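Local coordinates for protein lipid II:glycine glycyltransferase (Staphylococcus aureus, PDB 6SNR) that probably catalyses transfer of the first glycine of the pentaglycine bridge from glycyl-tRNA to the lysine side chain of lipid II in peptidoglycan synthesis, at residues E158-F163 and K170-L175; T180-D185 and G301-G306; E227-K232 and Y338-Y343. All blocks are in the same frame, centred on the assembly; numbering follows the deposited sequence.

Contact 1 of 3, residues E158-F163 and K170-L175; sequences ELLNSF and KVRLAL
Leu160 and Val171, on two consecutive helices, are the residues whose CA atoms come nearest, 8.0 Å apart, while the short axes of 158-162 and 170-175 approach no closer than 11.4 Å and run at 130° to each other. At that spacing the gap is bridged by side chains alone. Leu160 does most of the work, its two methyls dividing between two partners. CG lies anti to the backbone N (chi1 -177°), and from there CD1 reaches Val171 CG1 at 3.7 Å, with Val171 CB almost as near; the two side chains lie alongside, pointing opposite ways. The other methyl, CD2, turns to Arg172 and lies 3.7 Å from its NE, within touch of CZ and NH2 as well. The arginine chain, extended from CG to NE, brings its flat end group across the leucine. At the guanidinium edge, near its plane, Asn161 OD1 stands 4.3 Å from Arg172 NH2, which is too long to count as a bond; the amide is engaged instead through ND2, which bonds to Asp157 within its own helix. On the buried side, toward helix 332-347, where Phe163 touches Met341, Val171 CG2 approaches the Phe163 ring obliquely, 4.1 Å from CD2. Trp377 meets the Phe163 ring edge-to-face and also touches Val171, so the valine and phenylalanine share a hydrophobic neighbour. The chemistry is therefore graded: aliphatic and aromatic packing among Leu160, Phe163 and Val171 fills the buried side, and toward solvent the exposed Arg172 is covered on one guanidinium face by Leu160, joining helix 156-162 to helix 165-177 by van der Waals contact, without a polar bond between the two segments.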
loop_
_atom_site.group_PDB
_atom_site.type_symbol
_atom_site.label_atom_id
_atom_site.label_comp_id
_atom_site.label_asym_id
_atom_site.label_seq_id
_atom_site.Cartn_x
_atom_site.Cartn_y
_atom_site.Cartn_z
ATOM N N GLU A 158 -10.905 -15.835 6.545
ATOM C CA GLU A 158 -11.707 -14.645 6.814
ATOM C C GLU A 158 -11.308 -13.473 5.892
ATOM O O GLU A 158 -12.144 -12.703 5.457
ATOM C CB GLU A 158 -11.500 -14.171 8.251
ATOM C CG GLU A 158 -11.995 -15.062 9.386
ATOM C CD GLU A 158 -11.604 -14.465 10.757
ATOM O OE1 GLU A 158 -12.524 -13.992 11.477
ATOM O OE2 GLU A 158 -10.383 -14.405 11.110
ATOM N N LEU A 159 -10.015 -13.372 5.641
ATOM C CA LEU A 159 -9.488 -12.289 4.790
ATOM C C LEU A 159 -10.008 -12.441 3.355
ATOM O O LEU A 159 -10.603 -11.519 2.787
ATOM C CB LEU A 159 -7.971 -12.278 4.829
ATOM C CG LEU A 159 -7.259 -11.226 3.972
ATOM C CD1 LEU A 159 -7.709 -9.800 4.324
ATOM C CD2 LEU A 159 -5.747 -11.400 4.111
ATOM N N LEU A 160 -9.804 -13.647 2.809
ATOM C CA LEU A 160 -10.331 -13.973 1.483
ATOM C C LEU A 160 -11.856 -13.765 1.409
ATOM O O LEU A 160 -12.363 -13.206 0.467
ATOM C CB LEU A 160 -9.909 -15.413 1.097
ATOM C CG LEU A 160 -10.330 -15.863 -0.301
ATOM C CD1 LEU A 160 -9.802 -14.988 -1.408
ATOM C CD2 LEU A 160 -9.871 -17.287 -0.482
ATOM N N ASN A 161 -12.587 -14.241 2.426
ATOM C CA ASN A 161 -14.050 -14.064 2.504
ATOM C C ASN A 161 -14.537 -12.610 2.438
ATOM O O ASN A 161 -15.652 -12.307 1.938
ATOM C CB ASN A 161 -14.595 -14.752 3.786
ATOM C CG ASN A 161 -14.493 -16.279 3.762
ATOM O OD1 ASN A 161 -14.366 -16.903 2.704
ATOM N ND2 ASN A 161 -14.509 -16.882 4.955
ATOM N N SER A 162 -13.669 -11.666 2.893
ATOM C CA SER A 162 -14.007 -10.242 2.889
ATOM C C SER A 162 -14.004 -9.606 1.513
ATOM O O SER A 162 -14.618 -8.579 1.313
ATOM C CB SER A 162 -13.051 -9.468 3.856
ATOM O OG SER A 162 -11.760 -9.277 3.292
ATOM N N PHE A 163 -13.326 -10.207 0.522
ATOM C CA PHE A 163 -13.326 -9.653 -0.819
ATOM C C PHE A 163 -14.679 -9.809 -1.547
ATOM O O PHE A 163 -15.512 -10.674 -1.161
ATOM C CB PHE A 163 -12.209 -10.265 -1.678
ATOM C CG PHE A 163 -10.820 -10.238 -1.055
ATOM C CD1 PHE A 163 -10.449 -9.340 -0.038
ATOM C CD2 PHE A 163 -9.886 -11.165 -1.473
ATOM C CE1 PHE A 163 -9.137 -9.362 0.460
ATOM C CE2 PHE A 163 -8.642 -11.232 -0.968
ATOM C CZ PHE A 163 -8.238 -10.289 0.004
ATOM N N LYS A 170 -11.185 -15.025 -8.409
ATOM C CA LYS A 170 -9.959 -14.720 -9.151
ATOM C C LYS A 170 -8.733 -14.952 -8.272
ATOM O O LYS A 170 -7.707 -15.425 -8.746
ATOM C CB LYS A 170 -9.920 -13.273 -9.658
ATOM C CG LYS A 170 -10.952 -12.876 -10.705
ATOM C CD LYS A 170 -10.579 -13.181 -12.151
ATOM C CE LYS A 170 -11.386 -12.276 -13.093
ATOM N NZ LYS A 170 -11.530 -12.789 -14.483
ATOM N N VAL A 171 -8.822 -14.604 -6.982
ATOM C CA VAL A 171 -7.730 -14.869 -6.052
ATOM C C VAL A 171 -7.453 -16.379 -5.920
ATOM O O VAL A 171 -6.311 -16.804 -5.954
ATOM C CB VAL A 171 -7.956 -14.215 -4.665
ATOM C CG1 VAL A 171 -6.905 -14.665 -3.667
ATOM C CG2 VAL A 171 -7.972 -12.680 -4.806
ATOM N N ARG A 172 -8.518 -17.187 -5.774
ATOM C CA ARG A 172 -8.335 -18.627 -5.656
ATOM C C ARG A 172 -7.663 -19.172 -6.910
ATOM O O ARG A 172 -6.802 -20.022 -6.806
ATOM C CB ARG A 172 -9.678 -19.319 -5.408
ATOM C CG ARG A 172 -10.264 -19.016 -4.032
ATOM C CD ARG A 172 -11.253 -20.094 -3.562
ATOM N NE ARG A 172 -11.943 -19.639 -2.361
ATOM C CZ ARG A 172 -13.010 -18.850 -2.369
ATOM N NH1 ARG A 172 -13.583 -18.509 -3.505
ATOM N NH2 ARG A 172 -13.554 -18.476 -1.204
ATOM N N LEU A 173 -8.038 -18.667 -8.084
ATOM C CA LEU A 173 -7.383 -19.082 -9.333
ATOM C C LEU A 173 -5.926 -18.667 -9.335
ATOM O O LEU A 173 -5.039 -19.425 -9.671
ATOM C CB LEU A 173 -8.078 -18.505 -10.546
ATOM C CG LEU A 173 -9.447 -19.117 -10.837
ATOM C CD1 LEU A 173 -10.090 -18.353 -11.983
ATOM C CD2 LEU A 173 -9.369 -20.618 -11.120
ATOM N N ALA A 174 -5.671 -17.443 -8.892
ATOM C CA ALA A 174 -4.304 -16.977 -8.871
ATOM C C ALA A 174 -3.365 -17.823 -8.009
ATOM O O ALA A 174 -2.207 -18.055 -8.371
ATOM C CB ALA A 174 -4.289 -15.514 -8.407
ATOM N N LEU A 175 -3.868 -18.288 -6.881
ATOM C CA LEU A 175 -3.106 -19.124 -5.950
ATOM C C LEU A 175 -2.767 -20.461 -6.582
ATOM O O LEU A 175 -1.766 -21.049 -6.229
ATOM C CB LEU A 175 -3.899 -19.370 -4.665
ATOM C CG LEU A 175 -4.163 -18.156 -3.780
ATOM C CD1 LEU A 175 -5.168 -18.426 -2.650
ATOM C CD2 LEU A 175 -2.819 -17.665 -3.258
#

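Contact 2 of 3, residues T180-D185 and G301-G306; sequences TVERSD and GIYLSG
The flat carboxylate of Glu182 meets the Tyr303 ring at its edge, near the ring plane, and the two planes stand 78° apart, almost perpendicular. Glu182 contributes nothing over either ring face: its CD lies in the plane of the ring, and OE1 sits beside the hydroxyl corner, 3.4 Å from Tyr303 CE1. The link itself is a single hydrogen bond, donated by Tyr303 OH to Glu182 OE1 over 2.7 Å. OE1 is met on its syn side, the hydroxyl 17° out of the carboxylate plane. The second oxygen is turned aside, for Glu182 OE2 is 3.5 Å from Tyr303 OH.

Both side chains leave the backbone with CG anti to the carbonyl carbon. The glutamate is then extended beyond CG, and its length lets the carboxylate reach across to the phenol. The bond would be expected to stabilise the negative charge of the carboxylate and to fix the direction of the tyrosine hydroxyl.

Strands 180-183 and 302-312 are not neighbours in their seven-stranded mixed sheet, which with its flanking helices is consistent with the GNAT-like fold of FemABX proteins. Strand 226-233 runs between them and pairs with both, Glu182 with Leu230 and Leu304 with Val231 through backbone bonds. The Glu182-Tyr303 bond therefore spans the intervening strand, passing by Lys232, whose side chain touches both residues. The long helices 235-262 and 267-297 are inserted between strands 226-233 and 302-312, placing the contact near the base of that arm. Helix 332-347 covers the other face of the sheet, where Val181 packs on His335 and Thr339 and Ser305 on Met336.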
loop_
_atom_site.group_PDB
_atom_site.type_symbol
_atom_site.label_atom_id
_atom_site.label_comp_id
_atom_site.label_asym_id
_atom_site.label_seq_id
_atom_site.Cartn_x
_atom_site.Cartn_y
_atom_site.Cartn_z
ATOM N N THR A 180 4.787 -17.485 -8.400
ATOM C CA THR A 180 5.257 -17.347 -7.023
ATOM C C THR A 180 5.440 -15.854 -6.715
ATOM O O THR A 180 5.751 -15.039 -7.616
ATOM C CB THR A 180 6.609 -18.055 -6.785
ATOM O OG1 THR A 180 7.564 -17.586 -7.729
ATOM C CG2 THR A 180 6.466 -19.559 -6.979
ATOM N N VAL A 181 5.184 -15.510 -5.466
ATOM C CA VAL A 181 5.416 -14.115 -5.007
ATOM C C VAL A 181 6.710 -14.124 -4.209
ATOM O O VAL A 181 6.839 -14.892 -3.256
ATOM C CB VAL A 181 4.238 -13.621 -4.189
ATOM C CG1 VAL A 181 4.448 -12.170 -3.792
ATOM C CG2 VAL A 181 2.939 -13.774 -5.003
ATOM N N GLU A 182 7.645 -13.249 -4.603
ATOM C CA GLU A 182 8.930 -13.074 -3.910
ATOM C C GLU A 182 8.958 -11.730 -3.161
ATOM O O GLU A 182 8.514 -10.734 -3.707
ATOM C CB GLU A 182 10.079 -13.013 -4.915
ATOM C CG GLU A 182 10.347 -14.290 -5.699
ATOM C CD GLU A 182 11.408 -14.132 -6.782
ATOM O OE1 GLU A 182 11.931 -13.016 -7.014
ATOM O OE2 GLU A 182 11.703 -15.160 -7.436
ATOM N N ARG A 183 9.477 -11.743 -1.935
ATOM C CA ARG A 183 9.886 -10.490 -1.259
ATOM C C ARG A 183 11.274 -10.228 -1.753
ATOM O O ARG A 183 12.205 -11.025 -1.484
ATOM C CB ARG A 183 9.836 -10.629 0.278
ATOM C CG ARG A 183 10.058 -9.332 1.068
ATOM C CD ARG A 183 10.483 -9.634 2.502
ATOM N NE ARG A 183 11.944 -9.682 2.602
ATOM C CZ ARG A 183 12.634 -10.221 3.607
ATOM N NH1 ARG A 183 12.005 -10.773 4.645
ATOM N NH2 ARG A 183 13.970 -10.213 3.565
ATOM N N SER A 184 11.445 -9.145 -2.516
ATOM C CA SER A 184 12.681 -8.853 -3.230
ATOM C C SER A 184 13.615 -7.941 -2.406
ATOM O O SER A 184 13.440 -7.824 -1.177
ATOM C CB SER A 184 12.377 -8.266 -4.607
ATOM O OG SER A 184 13.509 -8.196 -5.474
ATOM N N ASP A 185 14.584 -7.357 -3.106
ATOM C CA ASP A 185 15.598 -6.472 -2.537
ATOM C C ASP A 185 15.829 -5.237 -3.408
ATOM O O ASP A 185 15.157 -4.971 -4.424
ATOM C CB ASP A 185 16.924 -7.238 -2.354
ATOM C CG ASP A 185 17.474 -7.792 -3.666
ATOM O OD1 ASP A 185 17.079 -7.324 -4.738
ATOM O OD2 ASP A 185 18.293 -8.725 -3.609
ATOM N N GLY A 301 12.968 -17.596 -15.752
ATOM C CA GLY A 301 11.616 -17.068 -15.542
ATOM C C GLY A 301 11.421 -15.636 -15.979
ATOM O O GLY A 301 12.333 -14.983 -16.495
ATOM N N ILE A 302 10.201 -15.149 -15.775
ATOM C CA ILE A 302 9.827 -13.833 -16.188
ATOM C C ILE A 302 9.032 -13.233 -15.042
ATOM O O ILE A 302 8.213 -13.910 -14.418
ATOM C CB ILE A 302 8.971 -13.849 -17.478
ATOM C CG1 ILE A 302 8.747 -12.419 -18.003
ATOM C CG2 ILE A 302 7.643 -14.554 -17.272
ATOM C CD1 ILE A 302 7.678 -12.303 -19.071
ATOM N N TYR A 303 9.309 -11.971 -14.766
ATOM C CA TYR A 303 8.530 -11.234 -13.769
ATOM C C TYR A 303 7.347 -10.549 -14.437
ATOM O O TYR A 303 7.497 -9.891 -15.457
ATOM C CB TYR A 303 9.421 -10.208 -13.073
ATOM C CG TYR A 303 10.388 -10.841 -12.116
ATOM C CD1 TYR A 303 9.966 -11.376 -10.907
ATOM C CD2 TYR A 303 11.742 -10.891 -12.402
ATOM C CE1 TYR A 303 10.837 -11.968 -10.004
ATOM C CE2 TYR A 303 12.630 -11.470 -11.508
ATOM C CZ TYR A 303 12.193 -12.012 -10.317
ATOM O OH TYR A 303 13.095 -12.599 -9.433
ATOM N N LEU A 304 6.178 -10.696 -13.806
ATOM C CA LEU A 304 4.914 -10.221 -14.305
ATOM C C LEU A 304 4.338 -9.004 -13.605
ATOM O O LEU A 304 3.615 -8.213 -14.210
ATOM C CB LEU A 304 3.881 -11.349 -14.135
ATOM C CG LEU A 304 4.173 -12.652 -14.898
ATOM C CD1 LEU A 304 2.990 -13.589 -14.767
ATOM C CD2 LEU A 304 4.519 -12.365 -16.341
ATOM N N SER A 305 4.582 -8.896 -12.301
ATOM C CA SER A 305 4.058 -7.757 -11.560
ATOM C C SER A 305 4.977 -7.445 -10.395
ATOM O O SER A 305 5.835 -8.231 -10.045
ATOM C CB SER A 305 2.638 -7.997 -11.078
ATOM O OG SER A 305 2.540 -9.017 -10.114
ATOM N N GLY A 306 4.757 -6.302 -9.766
ATOM C CA GLY A 306 5.555 -5.906 -8.605
ATOM C C GLY A 306 4.861 -4.781 -7.858
ATOM O O GLY A 306 3.941 -4.115 -8.398
#

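Contact 3 of 3, residues E227-K232 and Y338-Y343; sequences ELFLVK and YTMMKY
Phe229 is gripped by two residues of the helix, Met340 over one face and Tyr343 at its edge. The face contact is a CH-pi interaction: Met340 CG stands 3.8 Å from the ring centroid of Phe229 and only 17° off the ring normal. Met340 CG is anti to its carbonyl carbon and the chain runs straight through chi2, which carries the thioether along the ring. SD comes to 3.7 Å from Phe229 CD1, yet it lies oblique to the ring, in a Met-aromatic contact; the bend at chi3 then points CE away from the Phe229 ring.

Tyr343 takes a different first torsion, with CG anti to the backbone N (chi1 177°), which carries its ring toward the strand. There the edge of Phe229 points into the face of Tyr343, an edge-to-face pair with centroids 5.3 Å apart. Phe229 CZ is the atom that lands, 3.7 Å from Tyr343 CG and offset toward the rim.

At the far end of the tyrosine, Glu227 folds back at chi2. Its OE2 is 3.8 Å from Tyr343 OH, too far for a direct bond, and water 1 bridges them, donating to OE2 at 2.7 Å and accepting from Tyr343 OH at the same length. Glu227 OE1 also has a long, weak ion pair with Arg183 NE.

Helix 332-347 thereby packs on the face of strand 226-233, at 146° between the short axes. Strand 302-312 adds to the same sheet face, where Met340 touches Ala307, and strand 180-183 lies on the other side of 226-233, where Arg183 meets Phe229 and Tyr343.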
loop_
_atom_site.group_PDB
_atom_site.type_symbol
_atom_site.label_atom_id
_atom_site.label_comp_id
_atom_site.label_asym_id
_atom_site.label_seq_id
_atom_site.Cartn_x
_atom_site.Cartn_y
_atom_site.Cartn_z
ATOM N N GLU A 227 9.033 -2.623 1.678
ATOM C CA GLU A 227 9.417 -3.873 1.023
ATOM C C GLU A 227 8.934 -3.892 -0.416
ATOM O O GLU A 227 7.877 -3.364 -0.738
ATOM C CB GLU A 227 8.831 -5.068 1.764
ATOM C CG GLU A 227 9.195 -5.086 3.244
ATOM C CD GLU A 227 10.601 -5.613 3.522
ATOM O OE1 GLU A 227 11.241 -6.211 2.633
ATOM O OE2 GLU A 227 11.043 -5.421 4.663
ATOM N N LEU A 228 9.724 -4.540 -1.280
ATOM C CA LEU A 228 9.391 -4.729 -2.656
ATOM C C LEU A 228 8.978 -6.179 -2.882
ATOM O O LEU A 228 9.666 -7.088 -2.408
ATOM C CB LEU A 228 10.591 -4.427 -3.532
ATOM C CG LEU A 228 10.457 -4.724 -5.033
ATOM C CD1 LEU A 228 9.444 -3.809 -5.684
ATOM C CD2 LEU A 228 11.821 -4.654 -5.733
ATOM N N PHE A 229 7.862 -6.379 -3.576
ATOM C CA PHE A 229 7.398 -7.752 -3.904
ATOM C C PHE A 229 7.410 -7.843 -5.410
ATOM O O PHE A 229 7.050 -6.875 -6.078
ATOM C CB PHE A 229 5.993 -8.030 -3.338
ATOM C CG PHE A 229 5.963 -8.130 -1.863
ATOM C CD1 PHE A 229 5.958 -6.981 -1.094
ATOM C CD2 PHE A 229 6.001 -9.351 -1.227
ATOM C CE1 PHE A 229 6.013 -7.057 0.268
ATOM C CE2 PHE A 229 6.009 -9.429 0.156
ATOM C CZ PHE A 229 6.021 -8.252 0.902
ATOM N N LEU A 230 7.778 -9.026 -5.941
ATOM C CA LEU A 230 7.777 -9.275 -7.385
ATOM C C LEU A 230 7.079 -10.625 -7.629
ATOM O O LEU A 230 7.265 -11.584 -6.837
ATOM C CB LEU A 230 9.207 -9.347 -7.872
ATOM C CG LEU A 230 10.054 -8.101 -7.818
ATOM C CD1 LEU A 230 11.467 -8.387 -8.300
ATOM C CD2 LEU A 230 9.416 -7.019 -8.652
ATOM N N VAL A 231 6.324 -10.722 -8.713
ATOM C CA VAL A 231 5.636 -12.006 -9.049
ATOM C C VAL A 231 6.324 -12.597 -10.285
ATOM O O VAL A 231 6.448 -11.918 -11.295
ATOM C CB VAL A 231 4.159 -11.799 -9.339
ATOM C CG1 VAL A 231 3.477 -13.120 -9.715
ATOM C CG2 VAL A 231 3.460 -11.172 -8.126
ATOM N N LYS A 232 6.745 -13.855 -10.156
ATOM C CA LYS A 232 7.522 -14.561 -11.166
ATOM C C LYS A 232 6.722 -15.766 -11.708
ATOM O O LYS A 232 6.052 -16.477 -10.963
ATOM C CB LYS A 232 8.801 -15.085 -10.542
ATOM C CG LYS A 232 9.785 -15.654 -11.555
ATOM C CD LYS A 232 11.125 -15.934 -10.910
ATOM C CE LYS A 232 12.250 -15.346 -11.723
ATOM N NZ LYS A 232 13.532 -15.958 -11.281
ATOM N N TYR A 338 -3.021 -10.526 -2.329
ATOM C CA TYR A 338 -3.357 -11.367 -1.201
ATOM C C TYR A 338 -2.109 -11.745 -0.390
ATOM O O TYR A 338 -2.140 -11.771 0.833
ATOM C CB TYR A 338 -4.105 -12.621 -1.742
ATOM C CG TYR A 338 -4.593 -13.601 -0.686
ATOM C CD1 TYR A 338 -5.474 -13.204 0.308
ATOM C CD2 TYR A 338 -4.249 -14.954 -0.739
ATOM C CE1 TYR A 338 -5.984 -14.095 1.254
ATOM C CE2 TYR A 338 -4.761 -15.860 0.204
ATOM C CZ TYR A 338 -5.619 -15.414 1.193
ATOM O OH TYR A 338 -6.147 -16.279 2.140
ATOM N N THR A 339 -1.008 -12.068 -1.086
ATOM C CA THR A 339 0.278 -12.381 -0.445
ATOM C C THR A 339 0.764 -11.195 0.429
ATOM O O THR A 339 1.214 -11.411 1.562
ATOM C CB THR A 339 1.341 -12.781 -1.471
ATOM O OG1 THR A 339 0.869 -13.937 -2.199
ATOM C CG2 THR A 339 2.584 -13.149 -0.773
ATOM N N MET A 340 0.620 -9.985 -0.107
ATOM C CA MET A 340 1.122 -8.782 0.586
ATOM C C MET A 340 0.284 -8.492 1.815
ATOM O O MET A 340 0.827 -8.095 2.863
ATOM C CB MET A 340 1.195 -7.549 -0.344
ATOM C CG MET A 340 2.334 -7.654 -1.354
ATOM S SD MET A 340 2.590 -6.167 -2.321
ATOM C CE MET A 340 1.017 -5.987 -3.091
ATOM N N MET A 341 -1.014 -8.737 1.734
ATOM C CA MET A 341 -1.877 -8.554 2.889
ATOM C C MET A 341 -1.479 -9.516 3.978
ATOM O O MET A 341 -1.388 -9.143 5.146
ATOM C CB MET A 341 -3.325 -8.727 2.531
ATOM C CG MET A 341 -3.912 -7.610 1.690
ATOM S SD MET A 341 -5.611 -8.070 1.227
ATOM C CE MET A 341 -6.085 -6.681 0.199
ATOM N N LYS A 342 -1.240 -10.781 3.617
ATOM C CA LYS A 342 -0.823 -11.763 4.612
ATOM C C LYS A 342 0.534 -11.407 5.239
ATOM O O LYS A 342 0.659 -11.510 6.461
ATOM C CB LYS A 342 -0.828 -13.193 4.019
ATOM C CG LYS A 342 -2.242 -13.698 3.727
ATOM C CD LYS A 342 -2.192 -15.143 3.200
ATOM C CE LYS A 342 -1.158 -15.311 2.089
ATOM N NZ LYS A 342 -1.135 -16.684 1.489
ATOM N N TYR A 343 1.504 -10.961 4.429
ATOM C CA TYR A 343 2.813 -10.544 4.902
ATOM C C TYR A 343 2.646 -9.373 5.866
ATOM O O TYR A 343 3.280 -9.330 6.924
ATOM C CB TYR A 343 3.731 -10.092 3.743
ATOM C CG TYR A 343 5.069 -9.589 4.221
ATOM C CD1 TYR A 343 5.263 -8.274 4.585
ATOM C CD2 TYR A 343 6.143 -10.451 4.354
ATOM C CE1 TYR A 343 6.478 -7.838 5.056
ATOM C CE2 TYR A 343 7.364 -10.024 4.822
ATOM C CZ TYR A 343 7.544 -8.695 5.139
ATOM O OH TYR A 343 8.751 -8.235 5.616
HETATM O O HOH W 1 9.192 -5.721 6.584
#

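How the contacts relate
Contacts 1 and 3 are buried, whereas contact 2 lies at the surface, and their chemistry follows: apolar packing in contacts 1 and 3, with a water-bridged polar end in contact 3, and a lone tyrosine-carboxylate hydrogen bond in contact 2. Contacts 2 and 3 share a sheet, their centres 8 Å apart, and probable backbone hydrogen bonds join them, Ser184 N to Leu228 O at 2.7 Å and Leu304 N to Val231 O at 2.8 Å. Contact 1 is reached through helix 332-347, whose Tyr338 and Met341 pack against it: Phe163 CZ meets Met341 SD at 3.7 Å. This helix is thus sandwiched between the sheet and the helix pair.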